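Local coordinates for protein paenibacillus xanthan lyase (Paenibacillus, PDB 6F2P) that cleaves the terminal mannosyl-glucuronosyl linkage of xanthan side chains, probably by beta-elimination at a uronic acid as in other family 8 polysaccharide lyases, at residues G404-T407 / G408-M411; P666-G670 / L671-N675; N800-V803 / D804-V807; M826-T829 / N830-I833; F867-P870 / G871-F875. All coordinates share one frame; numbering follows the deposited sequence. Where two conformers were deposited one is given.

Contact 1 (G404-T407 / G408-M411); sequences GWHT and GDGM
His406 (chi1 -53°) and Asp409 (chi1 -78°) each swing their CG beside their own backbone N, which brings the ring edge of His406 up to the carboxylate of Asp409 across two overlapping type I beta turns, Gly404 to Thr407 and His406 to Asp409. The loop belongs to the super-sandwich region of family 8 lyases and shows how polar side chains can hold a chain without regular structure. ND1 of His406 donates to Asp409 OD2 at 2.9 Å; the acceptor lies close to the ring plane, yet the histidine reaches the oxygen from above the carboxylate, the two planes being 63° apart. The same residues are joined through the backbone, where Asp409 N donates to His406 O (3.1 Å). Beyond this pair, NE2 of His406 is hydrogen-bonded to Thr444 O and OD1 of Asp409 to Gln446 NE2, which leaves both groups little freedom to rotate. The CB of Trp405 covers one face of the imidazole, 3.9 Å above its centre. Thr407 stiffens the first turn, its OG1 and N both donating to Gly404 O. Gly410 and Met411 then form a G1 beta bulge against Ser385, and the extended Met411 chain brings its SD alongside Thr407 CA. On the carboxylate's second oxygen sits a water that donates to Asp409 OD1 (2.8 Å) and Trp405 O (2.7 Å) and accepts from Gly408 N (2.9 Å).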
loop_
_atom_site.group_PDB
_atom_site.type_symbol
_atom_site.label_atom_id
_atom_site.label_comp_id
_atom_site.label_asym_id
_atom_site.label_seq_id
_atom_site.Cartn_x
_atom_site.Cartn_y
_atom_site.Cartn_z
ATOM N N GLY A 404 -4.598 22.462 4.551
ATOM C CA GLY A 404 -4.673 21.096 4.067
ATOM C C GLY A 404 -4.928 20.072 5.158
ATOM O O GLY A 404 -4.789 18.869 4.922
ATOM N N TRP A 405 -5.321 20.557 6.336
ATOM C CA TRP A 405 -5.478 19.750 7.556
ATOM C C TRP A 405 -6.052 18.346 7.366
ATOM O O TRP A 405 -5.530 17.380 7.918
ATOM C CB TRP A 405 -6.349 20.503 8.573
ATOM C CG TRP A 405 -5.920 21.929 8.809
ATOM C CD1 TRP A 405 -4.727 22.357 9.329
ATOM C CD2 TRP A 405 -6.683 23.112 8.534
ATOM N NE1 TRP A 405 -4.705 23.733 9.388
ATOM C CE2 TRP A 405 -5.895 24.216 8.912
ATOM C CE3 TRP A 405 -7.960 23.343 8.008
ATOM C CZ2 TRP A 405 -6.346 25.524 8.786
ATOM C CZ3 TRP A 405 -8.402 24.640 7.882
ATOM C CH2 TRP A 405 -7.601 25.714 8.267
ATOM N N HIS A 406 -7.121 18.239 6.585
ATOM C CA HIS A 406 -7.856 16.990 6.477
ATOM C C HIS A 406 -7.761 16.337 5.095
ATOM O O HIS A 406 -8.520 15.420 4.790
ATOM C CB HIS A 406 -9.323 17.217 6.859
ATOM C CG HIS A 406 -9.499 17.878 8.190
ATOM N ND1 HIS A 406 -9.111 17.284 9.373
ATOM C CD2 HIS A 406 -10.006 19.089 8.524
ATOM C CE1 HIS A 406 -9.383 18.096 10.380
ATOM N NE2 HIS A 406 -9.923 19.199 9.893
ATOM N N THR A 407 -6.824 16.793 4.267
ATOM C CA THR A 407 -6.713 16.280 2.900
ATOM C C THR A 407 -6.288 14.804 2.815
ATOM O O THR A 407 -6.354 14.199 1.743
ATOM C CB THR A 407 -5.776 17.150 2.017
ATOM O OG1 THR A 407 -4.498 17.295 2.649
ATOM C CG2 THR A 407 -6.378 18.522 1.776
ATOM N N GLY A 408 -5.857 14.234 3.940
ATOM C CA GLY A 408 -5.478 12.831 4.003
ATOM C C GLY A 408 -6.347 12.018 4.959
ATOM O O GLY A 408 -6.030 10.875 5.285
ATOM N N ASP A 409 -7.456 12.600 5.405
ATOM C CA ASP A 409 -8.276 11.991 6.447
ATOM C C ASP A 409 -9.304 11.033 5.862
ATOM O O ASP A 409 -10.480 11.064 6.226
ATOM C CB ASP A 409 -8.986 13.077 7.258
ATOM C CG ASP A 409 -8.076 13.747 8.263
ATOM O OD1 ASP A 409 -6.839 13.552 8.190
ATOM O OD2 ASP A 409 -8.602 14.477 9.131
ATOM N N GLY A 410 -8.854 10.170 4.961
ATOM C CA GLY A 410 -9.771 9.328 4.228
ATOM C C GLY A 410 -10.652 10.197 3.351
ATOM O O GLY A 410 -11.872 10.048 3.334
ATOM N N MET A 411 -10.033 11.116 2.620
ATOM C CA MET A 411 -10.773 11.998 1.732
ATOM C C MET A 411 -11.099 11.287 0.436
ATOM O O MET A 411 -10.294 10.516 -0.072
ATOM C CB MET A 411 -9.965 13.258 1.432
ATOM C CG MET A 411 -10.707 14.291 0.606
ATOM S SD MET A 411 -9.633 15.677 0.197
ATOM C CE MET A 411 -10.688 16.578 -0.950
HETATM O O HOH W 1 -5.157 15.065 6.614
#

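Contact 2 (P666-G670 / L671-N675); sequences PTTVG and LVTSN
Val669 and Val672 close a tight two-residue beta hairpin, an economical example of how a type II' turn reverses a strand. Their backbones bond twice: Val669 N to Val672 O at 2.9 Å, and Val672 N to Val669 O at 3.0 Å. Gly670 takes up the positive phi of the turn. The pattern repeats at the other hydrogen-bonded pair, where Thr667 N reaches Ser674 O at 2.8 Å and Ser674 N returns a bond to Thr667 O at 2.9 Å. Side chains of these four residues share one face of the hairpin, the packed one: both valines press on Ile659, while Thr667 and Ser674 lie against Phe661 and spend their hydroxyls on the carbonyls of Glu665 and Arg676. Thr668 and Thr673, a non-hydrogen-bonded pair, occupy the other face, which is more open to solvent. With each OG1 anti to its own carbonyl carbon (chi1 -56° and -64°), the two hydroxyls come together at 2.7 Å between Thr668 OG1 and Thr673 OG1, and either may be the donor. At the turn Gly670 is exposed, while the backbone of Leu671 is hydrogen-bonded to Asn709. Strand 667-669 forms the edge of a five-stranded antiparallel sheet in the C-terminal beta-sandwich region; strand 672-674 separates it from strand 703-708, and strand 656-661 of the facing sheet covers the valine side.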
loop_
_atom_site.group_PDB
_atom_site.type_symbol
_atom_site.label_atom_id
_atom_site.label_comp_id
_atom_site.label_asym_id
_atom_site.label_seq_id
_atom_site.Cartn_x
_atom_site.Cartn_y
_atom_site.Cartn_z
ATOM N N PRO A 666 -8.674 -14.755 14.986
ATOM C CA PRO A 666 -9.627 -15.437 14.099
ATOM C C PRO A 666 -10.973 -14.720 14.036
ATOM O O PRO A 666 -11.574 -14.457 15.076
ATOM C CB PRO A 666 -9.783 -16.805 14.759
ATOM C CG PRO A 666 -8.450 -17.059 15.348
ATOM C CD PRO A 666 -7.960 -15.714 15.847
ATOM N N THR A 667 -11.421 -14.410 12.822
ATOM C CA THR A 667 -12.617 -13.600 12.604
ATOM C C THR A 667 -13.381 -14.088 11.376
ATOM O O THR A 667 -12.783 -14.328 10.324
ATOM C CB THR A 667 -12.251 -12.112 12.416
ATOM O OG1 THR A 667 -11.559 -11.638 13.577
ATOM C CG2 THR A 667 -13.489 -11.277 12.219
ATOM N N THR A 668 -14.701 -14.236 11.507
ATOM C CA THR A 668 -15.510 -14.789 10.425
ATOM C C THR A 668 -16.625 -13.837 10.000
ATOM O O THR A 668 -17.418 -13.399 10.826
ATOM C CB THR A 668 -16.146 -16.156 10.826
ATOM O OG1 THR A 668 -15.126 -17.089 11.226
ATOM C CG2 THR A 668 -16.957 -16.743 9.678
ATOM N N VAL A 669 -16.683 -13.526 8.709
ATOM C CA VAL A 669 -17.810 -12.789 8.138
ATOM C C VAL A 669 -18.095 -13.308 6.728
ATOM O O VAL A 669 -17.171 -13.576 5.958
ATOM C CB VAL A 669 -17.562 -11.259 8.109
ATOM C CG1 VAL A 669 -16.371 -10.920 7.240
ATOM C CG2 VAL A 669 -18.808 -10.512 7.615
ATOM N N GLY A 670 -19.373 -13.460 6.391
ATOM C CA GLY A 670 -19.730 -14.074 5.129
ATOM C C GLY A 670 -19.206 -15.502 5.118
ATOM O O GLY A 670 -19.413 -16.249 6.070
ATOM N N LEU A 671 -18.521 -15.879 4.043
ATOM C CA LEU A 671 -17.927 -17.208 3.932
ATOM C C LEU A 671 -16.487 -17.216 4.420
ATOM O O LEU A 671 -15.864 -18.269 4.509
ATOM C CB LEU A 671 -17.959 -17.683 2.476
ATOM C CG LEU A 671 -19.339 -17.659 1.807
ATOM C CD1 LEU A 671 -19.264 -18.193 0.402
ATOM C CD2 LEU A 671 -20.368 -18.434 2.623
ATOM N N VAL A 672 -15.960 -16.041 4.740
ATOM C CA VAL A 672 -14.525 -15.892 4.911
ATOM C C VAL A 672 -14.091 -15.774 6.367
ATOM O O VAL A 672 -14.687 -15.044 7.164
ATOM C CB VAL A 672 -13.991 -14.684 4.114
ATOM C CG1 VAL A 672 -12.469 -14.642 4.160
ATOM C CG2 VAL A 672 -14.478 -14.740 2.677
ATOM N N THR A 673 -13.040 -16.507 6.701
ATOM C CA THR A 673 -12.418 -16.397 8.003
ATOM C C THR A 673 -10.971 -15.972 7.799
ATOM O O THR A 673 -10.287 -16.502 6.918
ATOM C CB THR A 673 -12.463 -17.741 8.772
ATOM O OG1 THR A 673 -13.828 -18.108 9.038
ATOM C CG2 THR A 673 -11.711 -17.630 10.086
ATOM N N SER A 674 -10.522 -14.997 8.589
ATOM C CA SER A 674 -9.119 -14.590 8.603
ATOM C C SER A 674 -8.610 -14.552 10.029
ATOM O O SER A 674 -9.335 -14.161 10.946
ATOM C CB SER A 674 -8.927 -13.217 7.957
ATOM O OG SER A 674 -7.590 -12.761 8.122
ATOM N N ASN A 675 -7.358 -14.955 10.214
ATOM C CA ASN A 675 -6.753 -14.935 11.539
ATOM C C ASN A 675 -5.839 -13.727 11.720
ATOM O O ASN A 675 -5.161 -13.610 12.732
ATOM C CB ASN A 675 -5.972 -16.227 11.797
ATOM C CG ASN A 675 -4.671 -16.294 11.013
ATOM O OD1 ASN A 675 -4.550 -15.707 9.940
ATOM N ND2 ASN A 675 -3.693 -17.014 11.546
#

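Contact 3 (N800-V803 / D804-V807); sequences NNAV and DDYV. With CA (calcium ion), chain D.
Asp805 OD2 is held by three partners at once: the amides of Asn801 (N to OD2 2.7 Å) and Ala802 (N to OD2 3.0 Å), and a calcium ion 2.6 Å from the oxygen. Asn801 N meets it nearly along the C-O axis, whereas Ala802 N comes from above the carboxylate plane, 54° out of it. Two N-H groups and a cation would be expected to favour the ionised carboxylate and to fix its rotation. Asn801 supplies a second calcium ligand through OD1, its amide plane turned 64° from the carboxylate, and Asp780 completes the protein ligands. Here the loop folds back on the aspartate, and its amides share one oxygen with the metal. Closure is aided by a type II beta turn from Ala802 to Asp805, with Asp805 N bonded to Ala802 O at 3.2 Å and Asp804 at positive phi (77°) in the turn. Asn800 runs past Asp805 in the opposite direction, its ND2 3.5 Å from Asp805 CB, and that amide nitrogen is hydrogen-bonded to Thr879 OG1. The exposed Val803 lies at the outer bend, its CG1 beside the Asp804 side chain. This loop joins strand 794-798 of one sheet to strand 806-813 of another, and the latter strand runs between strands 775-778 and 871-882, where Tyr806 meets Arg876 in a cation-pi contact.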
loop_
_atom_site.group_PDB
_atom_site.type_symbol
_atom_site.label_atom_id
_atom_site.label_comp_id
_atom_site.label_asym_id
_atom_site.label_seq_id
_atom_site.Cartn_x
_atom_site.Cartn_y
_atom_site.Cartn_z
ATOM N N ASN A 800 23.427 -9.320 21.002
ATOM C CA ASN A 800 22.836 -8.674 22.165
ATOM C C ASN A 800 23.857 -8.128 23.158
ATOM O O ASN A 800 24.759 -8.853 23.588
ATOM C CB ASN A 800 21.871 -9.637 22.854
ATOM C CG ASN A 800 20.773 -10.119 21.920
ATOM O OD1 ASN A 800 20.994 -10.272 20.717
ATOM N ND2 ASN A 800 19.581 -10.347 22.466
ATOM N N ASN A 801 23.690 -6.843 23.498
ATOM C CA ASN A 801 24.617 -6.070 24.334
ATOM C C ASN A 801 24.370 -6.219 25.811
ATOM O O ASN A 801 25.305 -6.218 26.601
ATOM C CB ASN A 801 24.466 -4.567 24.072
ATOM C CG ASN A 801 24.774 -4.180 22.662
ATOM O OD1 ASN A 801 23.976 -3.503 22.013
ATOM N ND2 ASN A 801 25.946 -4.579 22.175
ATOM N N ALA A 802 23.098 -6.285 26.185
ATOM C CA ALA A 802 22.712 -6.080 27.571
ATOM C C ALA A 802 21.413 -6.787 27.920
ATOM O O ALA A 802 20.738 -7.336 27.053
ATOM C CB ALA A 802 22.586 -4.588 27.853
ATOM N N VAL A 803 21.071 -6.765 29.202
ATOM C CA VAL A 803 19.844 -7.372 29.687
ATOM C C VAL A 803 18.637 -6.727 29.003
ATOM O O VAL A 803 18.668 -5.542 28.675
ATOM C CB VAL A 803 19.770 -7.272 31.230
ATOM C CG1 VAL A 803 18.409 -7.685 31.756
ATOM C CG2 VAL A 803 20.861 -8.121 31.850
ATOM N N ASP A 804 17.614 -7.539 28.745
ATOM C CA ASP A 804 16.376 -7.123 28.085
ATOM C C ASP A 804 16.472 -6.948 26.561
ATOM O O ASP A 804 15.471 -6.667 25.897
ATOM C CB ASP A 804 15.757 -5.898 28.769
ATOM C CG ASP A 804 15.159 -6.239 30.115
ATOM O OD1 ASP A 804 14.758 -7.411 30.304
ATOM O OD2 ASP A 804 15.087 -5.345 30.981
ATOM N N ASP A 805 17.673 -7.119 26.016
ATOM C CA ASP A 805 17.837 -7.221 24.574
ATOM C C ASP A 805 17.127 -8.483 24.098
ATOM O O ASP A 805 17.159 -9.520 24.774
ATOM C CB ASP A 805 19.317 -7.313 24.198
ATOM C CG ASP A 805 19.970 -5.957 24.033
ATOM O OD1 ASP A 805 19.254 -4.930 23.998
ATOM O OD2 ASP A 805 21.214 -5.932 23.912
ATOM N N TYR A 806 16.489 -8.403 22.937
ATOM C CA TYR A 806 15.774 -9.559 22.424
ATOM C C TYR A 806 15.813 -9.637 20.907
ATOM O O TYR A 806 16.180 -8.674 20.232
ATOM C CB TYR A 806 14.321 -9.551 22.913
ATOM C CG TYR A 806 13.510 -8.396 22.381
ATOM C CD1 TYR A 806 12.817 -8.504 21.182
ATOM C CD2 TYR A 806 13.433 -7.198 23.080
ATOM C CE1 TYR A 806 12.078 -7.449 20.687
ATOM C CE2 TYR A 806 12.693 -6.139 22.595
ATOM C CZ TYR A 806 12.020 -6.270 21.397
ATOM O OH TYR A 806 11.277 -5.222 20.904
ATOM N N VAL A 807 15.453 -10.807 20.389
ATOM C CA VAL A 807 15.170 -10.997 18.973
ATOM C C VAL A 807 13.893 -11.823 18.899
ATOM O O VAL A 807 13.775 -12.856 19.559
ATOM C CB VAL A 807 16.300 -11.742 18.238
ATOM C CG1 VAL A 807 15.995 -11.834 16.746
ATOM C CG2 VAL A 807 17.641 -11.069 18.484
HETATM CA CA CA D . 21.552 -3.551 22.815
#

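Contact 4 (M826-T829 / N830-I833)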
loop_
_atom_site.group_PDB
_atom_site.type_symbol
_atom_site.label_atom_id
_atom_site.label_comp_id
_atom_site.label_asym_id
_atom_site.label_seq_id
_atom_site.Cartn_x
_atom_site.Cartn_y
_atom_site.Cartn_z
ATOM N N MET A 826 24.578 -23.563 19.343
ATOM C CA MET A 826 25.990 -23.855 19.116
ATOM C C MET A 826 26.832 -23.273 20.252
ATOM O O MET A 826 26.489 -22.230 20.826
ATOM C CB MET A 826 26.444 -23.287 17.777
ATOM C CG MET A 826 25.610 -23.745 16.605
ATOM S SD MET A 826 25.831 -25.498 16.294
ATOM C CE MET A 826 24.230 -26.094 16.782
ATOM N N LYS A 827 27.927 -23.952 20.586
ATOM C CA LYS A 827 28.813 -23.470 21.639
ATOM C C LYS A 827 29.499 -22.181 21.205
ATOM O O LYS A 827 29.959 -22.054 20.066
ATOM C CB LYS A 827 29.866 -24.524 22.006
ATOM C CG LYS A 827 30.796 -24.115 23.152
ATOM C CD LYS A 827 31.855 -25.180 23.414
ATOM C CE LYS A 827 32.881 -24.722 24.442
ATOM N NZ LYS A 827 33.983 -25.721 24.550
ATOM N N SER A 828 29.562 -21.228 22.122
ATOM C CA SER A 828 30.212 -19.957 21.866
ATOM C C SER A 828 30.715 -19.440 23.200
ATOM O O SER A 828 30.009 -19.521 24.205
ATOM C CB SER A 828 29.218 -18.973 21.243
ATOM O OG SER A 828 29.745 -17.660 21.151
ATOM N N THR A 829 31.934 -18.914 23.219
ATOM C CA THR A 829 32.506 -18.401 24.459
ATOM C C THR A 829 31.748 -17.153 24.913
ATOM O O THR A 829 31.894 -16.699 26.051
ATOM C CB THR A 829 34.016 -18.117 24.319
ATOM O OG1 THR A 829 34.250 -17.334 23.143
ATOM C CG2 THR A 829 34.795 -19.424 24.203
ATOM N N ASN A 830 30.933 -16.615 24.006
ATOM C CA ASN A 830 30.039 -15.503 24.294
ATOM C C ASN A 830 28.596 -15.982 24.225
ATOM O O ASN A 830 27.962 -15.896 23.174
ATOM C CB ASN A 830 30.259 -14.388 23.274
ATOM C CG ASN A 830 29.661 -13.063 23.709
ATOM O OD1 ASN A 830 28.712 -13.021 24.496
ATOM N ND2 ASN A 830 30.215 -11.966 23.191
ATOM N N SER A 831 28.092 -16.499 25.345
ATOM C CA SER A 831 26.723 -17.009 25.435
ATOM C C SER A 831 26.028 -16.496 26.691
ATOM O O SER A 831 26.437 -16.821 27.805
ATOM C CB SER A 831 26.720 -18.540 25.455
ATOM O OG SER A 831 27.265 -19.079 24.264
ATOM N N GLY A 832 24.971 -15.709 26.511
ATOM C CA GLY A 832 24.236 -15.166 27.642
ATOM C C GLY A 832 23.225 -16.138 28.227
ATOM O O GLY A 832 23.305 -17.350 28.008
ATOM N N ILE A 833 22.279 -15.597 28.990
ATOM C CA ILE A 833 21.174 -16.371 29.549
ATOM C C ILE A 833 19.873 -15.865 28.947
ATOM O O ILE A 833 19.550 -14.682 29.062
ATOM C CB ILE A 833 21.073 -16.216 31.079
ATOM C CG1 ILE A 833 22.355 -16.699 31.759
ATOM C CG2 ILE A 833 19.853 -16.954 31.608
ATOM C CD1 ILE A 833 22.330 -16.553 33.253
HETATM O O HOH W 2 25.783 -19.502 21.763
#
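A polar loop contact joins Ser828 and Ser831 where the chain passes from strand 817-826 in one sheet to strand 832-838 in the other. The two serines, three residues apart, draw the bend together by a side-chain-to-backbone bond: Ser831 OG donates to Ser828 O at 2.8 Å, tilted 32° from the carbonyl plane. Ser831 places its hydroxyl there with OG anti to its own carbonyl carbon (chi1 -62°), and the same hydroxyl oxygen comes to lie 3.6 Å from Ser828 CB. Ser828 turns its own OG the other way, toward the Asn830 backbone; it could bond Asn830 O at 3.2 Å, though its one proton has another acceptor in range. A water widens the link by donating to Ser831 OG (2.9 Å) and to Met826 O (3.0 Å), thus tying the last residue of the first strand to the bend. Around the loop, Asn830 OD1 is hydrogen-bonded to Lys890 N, and Ser831 N to Ser886 OG. Exposed Thr829 lies at the crest of the bend. As an illustration of a loop contact carried by polar groups, the contact is instructive: the hydroxyl of buried Ser831 works in both directions, donating to a carbonyl and accepting from water, which is consistent with hydrogen bonding contributing to the shape of the bend.

Contact 5 (F867-P870 / G871-F875); sequences FTSP and GSYLF
Phe867 reaches across the bend to the Tyr873 ring, beginning with CB, which lies 3.7 Å from Tyr873 OH. The setting is a tyrosine corner, recognisable from the Pro-Gly-x-Tyr sequence and from a tyrosine hydroxyl directed at the backbone four residues earlier; such corners are a recurrent device of Greek-key beta sandwiches, where a chain leaves one sheet and enters the other. Phe867 CG stands beside the backbone N (chi1 -52°), which places the ring over Tyr873, where it meets the face with its edge. CD2 stands 3.3 Å above the centre of the Tyr873 ring, close to CG, CD2 and CE2 of the tyrosine, and CE2 of Phe867 continues over the same face at 3.9 Å from Tyr873 CG. The two rings are thus a T-shaped pair, with centroids 4.7 Å apart and planes at 86°. At the far end, Phe867 CZ meets Phe875 CZ at 3.9 Å, the two side chains crossing at about a right angle, and Ile838 touches both phenylalanines. Gly871, between the proline and the strand, has phi 157°, a backbone shape suited to a residue without a side chain, and its backbone is hydrogen-bonded to Val813. The bend leads from strand 857-867 into strand 871-882. Ser869 O lies at the edge of the tyrosine ring and accepts from its hydroxyl; the Tyr873 OH to Ser869 O separation is very short, 2.4 Å, and its exact length is doubtful at 2.6 Å resolution.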
loop_
_atom_site.group_PDB
_atom_site.type_symbol
_atom_site.label_atom_id
_atom_site.label_comp_id
_atom_site.label_asym_id
_atom_site.label_seq_id
_atom_site.Cartn_x
_atom_site.Cartn_y
_atom_site.Cartn_z
ATOM N N PHE A 867 -0.611 -24.282 21.393
ATOM C CA PHE A 867 -0.973 -23.544 20.193
ATOM C C PHE A 867 -2.352 -24.004 19.765
ATOM O O PHE A 867 -2.501 -25.069 19.165
ATOM C CB PHE A 867 0.040 -23.799 19.081
ATOM C CG PHE A 867 1.470 -23.558 19.496
ATOM C CD1 PHE A 867 2.183 -24.529 20.196
ATOM C CD2 PHE A 867 2.106 -22.360 19.182
ATOM C CE1 PHE A 867 3.502 -24.308 20.578
ATOM C CE2 PHE A 867 3.424 -22.134 19.561
ATOM C CZ PHE A 867 4.123 -23.110 20.258
ATOM N N THR A 868 -3.355 -23.193 20.089
ATOM C CA THR A 868 -4.757 -23.582 19.952
ATOM C C THR A 868 -5.189 -23.625 18.497
ATOM O O THR A 868 -6.011 -24.453 18.104
ATOM C CB THR A 868 -5.672 -22.603 20.710
ATOM O OG1 THR A 868 -5.544 -21.293 20.142
ATOM C CG2 THR A 868 -5.289 -22.543 22.185
ATOM N N SER A 869 -4.620 -22.728 17.699
ATOM C CA SER A 869 -4.958 -22.609 16.288
ATOM C C SER A 869 -3.682 -22.610 15.449
ATOM O O SER A 869 -2.621 -22.189 15.920
ATOM C CB SER A 869 -5.753 -21.321 16.044
ATOM O OG SER A 869 -5.042 -20.195 16.529
ATOM N N PRO A 870 -3.774 -23.091 14.202
ATOM C CA PRO A 870 -2.597 -23.107 13.340
ATOM C C PRO A 870 -2.381 -21.714 12.767
ATOM O O PRO A 870 -3.349 -21.029 12.423
ATOM C CB PRO A 870 -2.998 -24.083 12.236
ATOM C CG PRO A 870 -4.474 -23.933 12.136
ATOM C CD PRO A 870 -4.968 -23.623 13.522
ATOM N N GLY A 871 -1.123 -21.299 12.678
ATOM C CA GLY A 871 -0.798 -20.005 12.129
ATOM C C GLY A 871 0.545 -19.541 12.633
ATOM O O GLY A 871 1.325 -20.337 13.158
ATOM N N SER A 872 0.810 -18.248 12.484
ATOM C CA SER A 872 2.082 -17.686 12.904
ATOM C C SER A 872 2.107 -17.409 14.405
ATOM O O SER A 872 1.092 -17.030 14.998
ATOM C CB SER A 872 2.384 -16.412 12.112
ATOM O OG SER A 872 2.522 -16.703 10.730
ATOM N N TYR A 873 3.267 -17.631 15.015
ATOM C CA TYR A 873 3.473 -17.328 16.426
ATOM C C TYR A 873 4.805 -16.613 16.599
ATOM O O TYR A 873 5.768 -16.899 15.892
ATOM C CB TYR A 873 3.437 -18.603 17.275
ATOM C CG TYR A 873 2.055 -19.205 17.409
ATOM C CD1 TYR A 873 1.517 -19.994 16.400
ATOM C CD2 TYR A 873 1.288 -18.983 18.546
ATOM C CE1 TYR A 873 0.258 -20.534 16.511
ATOM C CE2 TYR A 873 0.024 -19.526 18.671
ATOM C CZ TYR A 873 -0.485 -20.302 17.652
ATOM O OH TYR A 873 -1.745 -20.846 17.772
ATOM N N LEU A 874 4.862 -15.676 17.534
ATOM C CA LEU A 874 6.090 -14.939 17.762
ATOM C C LEU A 874 6.912 -15.569 18.888
ATOM O O LEU A 874 6.511 -15.559 20.056
ATOM C CB LEU A 874 5.792 -13.472 18.067
ATOM C CG LEU A 874 4.873 -12.745 17.085
ATOM C CD1 LEU A 874 4.427 -11.414 17.692
ATOM C CD2 LEU A 874 5.570 -12.537 15.745
ATOM N N PHE A 875 8.063 -16.121 18.516
ATOM C CA PHE A 875 9.000 -16.703 19.466
ATOM C C PHE A 875 10.069 -15.668 19.782
ATOM O O PHE A 875 10.894 -15.338 18.928
ATOM C CB PHE A 875 9.677 -17.938 18.861
ATOM C CG PHE A 875 8.795 -19.159 18.775
ATOM C CD1 PHE A 875 7.615 -19.140 18.056
ATOM C CD2 PHE A 875 9.186 -20.347 19.375
ATOM C CE1 PHE A 875 6.826 -20.272 17.963
ATOM C CE2 PHE A 875 8.408 -21.476 19.286
ATOM C CZ PHE A 875 7.227 -21.443 18.579
#

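How the contacts relate
The five contacts follow one another along the chain, and each lies at a turn or bend. Contact 1, in the super-sandwich region, stands apart, its centre about 31 Å from that of contact 2 and about 52 Å from that of contact 4. Contacts 2 and 5 meet where two beta-sandwich parts adjoin: Asn675 ND2 lies 4.1 Å from Pro870 O, and the side chains of both residues each lie about 4 Å from bound methylpentanediol, probably from the crystallisation liquor. Contacts 3, 4 and 5 reach a common five-stranded sheet, with strand 871-882 between strands 806-813 and 832-838. Contact 3 alone holds calcium ligands; its centre is about 14 Å from that of contact 4 and about 24 Å from that of contact 5.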